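Local structure of 4-hydroxy-tetrahydrodipicolinate synthase (Methylacidiphilum fumariolicum SolV, 6T3T) at residues A9-F14 with T45-L51. The protein probably condenses pyruvate with L-aspartate semialdehyde to form 4-hydroxy-tetrahydrodipicolinate, a step of lysine biosynthesis, as a homotetramer built as a dimer of dimers. Residues are numbered along the deposited sequence; the frame is centred on the assembly and turned at random.
Sequences AIISPF and TGESPTL. With SO4 (sulfate ion), chain E.
A single bridging water does much of the joining here: it accepts from Ser12 N (3.0 Å) and donates to Thr45 O (2.7 Å) and to Glu47 OE2 (2.7 Å), a carboxylate oxygen also salt-bridged to Lys254. The example illustrates how neighbouring βα loops of a TIM barrel can be knit without sheet pairing. Residues 9-14 run extended, and the nearest CA atoms are those of Ile11 and Gly46, 4.2 Å apart. There Ile11 CA makes a nearly linear CA-H...O contact with Thr45 O (3.6 Å), and Ser12 OG, in the m rotamer, donates to Gly46 O (2.7 Å). Glu47, with positive phi (55/44), leads into the 3-10 segment 48-50; beyond it the end of the Leu51 side chain comes in, CD2 meeting the Phe14 ring edge at CZ (3.6 Å). At the other end Thr45, predicted to bind pyruvate, donates hydrogen bonds from N (2.6 Å) and OG1 (2.7 Å) to sulfate O1; this anion, probably from the crystallisation liquor, may mimic a substrate carboxylate. The two loops follow the adjacent parallel strands 5-9 and 38-40, with helix 251-259 against Ile11, Phe14 and Thr45, helix 21-32 against Ile10 and Ile11, and helix 53-67 against Ser12 and Leu51.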
loop_
_atom_site.group_PDB
_atom_site.type_symbol
_atom_site.label_atom_id
_atom_site.label_comp_id
_atom_site.label_asym_id
_atom_site.label_seq_id
_atom_site.Cartn_x
_atom_site.Cartn_y
_atom_site.Cartn_z
ATOM N N ALA A 9 -23.661 2.845 -15.607
ATOM C CA ALA A 9 -22.736 2.008 -16.370
ATOM C C ALA A 9 -23.417 0.653 -16.547
ATOM O O ALA A 9 -23.485 -0.146 -15.612
ATOM C CB ALA A 9 -21.387 1.877 -15.662
ATOM N N ILE A 10 -23.999 0.425 -17.724
ATOM C CA ILE A 10 -24.824 -0.755 -17.939
ATOM C C ILE A 10 -23.956 -1.968 -18.215
ATOM O O ILE A 10 -22.891 -1.871 -18.847
ATOM C CB ILE A 10 -25.813 -0.528 -19.099
ATOM C CG1 ILE A 10 -25.057 -0.084 -20.366
ATOM C CG2 ILE A 10 -26.847 0.464 -18.708
ATOM C CD1 ILE A 10 -25.830 -0.409 -21.604
ATOM N N ILE A 11 -24.438 -3.131 -17.757
ATOM C CA ILE A 11 -23.892 -4.414 -18.226
ATOM C C ILE A 11 -24.083 -4.529 -19.749
ATOM O O ILE A 11 -24.944 -3.880 -20.342
ATOM C CB ILE A 11 -24.581 -5.585 -17.507
ATOM C CG1 ILE A 11 -26.094 -5.527 -17.732
ATOM C CG2 ILE A 11 -24.330 -5.556 -15.993
ATOM C CD1 ILE A 11 -26.788 -6.887 -17.623
ATOM N N SER A 12 -23.296 -5.402 -20.375
ATOM C CA SER A 12 -23.548 -5.800 -21.753
ATOM C C SER A 12 -24.269 -7.135 -21.649
ATOM O O SER A 12 -23.635 -8.145 -21.309
ATOM C CB SER A 12 -22.259 -5.947 -22.571
ATOM O OG SER A 12 -21.635 -4.706 -22.782
ATOM N N PRO A 13 -25.587 -7.196 -21.863
ATOM C CA PRO A 13 -26.284 -8.477 -21.693
ATOM C C PRO A 13 -25.907 -9.430 -22.816
ATOM O O PRO A 13 -25.830 -9.037 -23.980
ATOM C CB PRO A 13 -27.770 -8.095 -21.718
ATOM C CG PRO A 13 -27.835 -6.778 -22.377
ATOM C CD PRO A 13 -26.529 -6.080 -22.061
ATOM N N PHE A 14 -25.558 -10.661 -22.437
ATOM C CA PHE A 14 -25.205 -11.700 -23.389
ATOM C C PHE A 14 -26.214 -12.832 -23.337
ATOM O O PHE A 14 -26.640 -13.248 -22.252
ATOM C CB PHE A 14 -23.824 -12.283 -23.087
ATOM C CG PHE A 14 -22.713 -11.299 -23.180
ATOM C CD1 PHE A 14 -22.676 -10.364 -24.197
ATOM C CD2 PHE A 14 -21.685 -11.316 -22.243
ATOM C CE1 PHE A 14 -21.616 -9.475 -24.283
ATOM C CE2 PHE A 14 -20.641 -10.422 -22.323
ATOM C CZ PHE A 14 -20.611 -9.496 -23.342
ATOM N N THR A 45 -18.110 -2.154 -16.504
ATOM C CA THR A 45 -19.316 -2.887 -16.155
ATOM C C THR A 45 -19.886 -3.593 -17.377
ATOM O O THR A 45 -20.485 -4.666 -17.241
ATOM C CB THR A 45 -20.329 -1.937 -15.491
ATOM O OG1 THR A 45 -19.648 -1.134 -14.504
ATOM C CG2 THR A 45 -21.449 -2.745 -14.765
ATOM N N GLY A 46 -19.659 -3.045 -18.577
ATOM C CA GLY A 46 -20.054 -3.676 -19.821
ATOM C C GLY A 46 -19.039 -4.633 -20.407
ATOM O O GLY A 46 -19.210 -5.067 -21.551
ATOM N N GLU A 47 -18.008 -5.005 -19.643
ATOM C CA GLU A 47 -17.004 -5.977 -20.091
ATOM C C GLU A 47 -16.364 -5.570 -21.422
ATOM O O GLU A 47 -16.211 -6.382 -22.339
ATOM C CB GLU A 47 -17.594 -7.394 -20.164
ATOM C CG GLU A 47 -18.227 -7.856 -18.859
ATOM C CD GLU A 47 -18.921 -9.217 -18.963
ATOM O OE1 GLU A 47 -18.290 -10.245 -19.284
ATOM O OE2 GLU A 47 -20.143 -9.249 -18.759
ATOM N N SER A 48 -16.013 -4.290 -21.540
ATOM C CA SER A 48 -15.336 -3.835 -22.753
ATOM C C SER A 48 -14.130 -4.685 -23.153
ATOM O O SER A 48 -13.942 -4.875 -24.366
ATOM C CB SER A 48 -14.933 -2.355 -22.641
ATOM O OG SER A 48 -14.157 -2.050 -21.499
ATOM N N PRO A 49 -13.303 -5.229 -22.236
ATOM C CA PRO A 49 -12.144 -6.032 -22.701
ATOM C C PRO A 49 -12.502 -7.245 -23.545
ATOM O O PRO A 49 -11.683 -7.669 -24.370
ATOM C CB PRO A 49 -11.460 -6.460 -21.395
ATOM C CG PRO A 49 -11.828 -5.415 -20.408
ATOM C CD PRO A 49 -13.259 -5.033 -20.770
ATOM N N THR A 50 -13.667 -7.861 -23.335
ATOM C CA THR A 50 -13.981 -9.113 -24.006
ATOM C C THR A 50 -15.003 -8.961 -25.117
ATOM O O THR A 50 -15.475 -9.974 -25.634
ATOM C CB THR A 50 -14.451 -10.170 -23.001
ATOM O OG1 THR A 50 -15.603 -9.701 -22.285
ATOM C CG2 THR A 50 -13.344 -10.485 -22.007
ATOM N N LEU A 51 -15.386 -7.737 -25.470
ATOM C CA LEU A 51 -16.177 -7.489 -26.672
ATOM C C LEU A 51 -15.240 -7.379 -27.872
ATOM O O LEU A 51 -14.161 -6.793 -27.761
ATOM C CB LEU A 51 -16.987 -6.197 -26.557
ATOM C CG LEU A 51 -17.798 -5.886 -25.305
ATOM C CD1 LEU A 51 -18.294 -4.465 -25.403
ATOM C CD2 LEU A 51 -18.949 -6.853 -25.136
HETATM S S SO4 E . -17.478 1.533 -15.895
HETATM O O1 SO4 E . -18.400 0.471 -16.310
HETATM O O2 SO4 E . -17.829 2.826 -16.465
HETATM O O3 SO4 E . -16.146 1.254 -16.420
HETATM O O4 SO4 E . -17.519 1.608 -14.442
HETATM O O HOH W 1 -21.342 -6.816 -18.676
#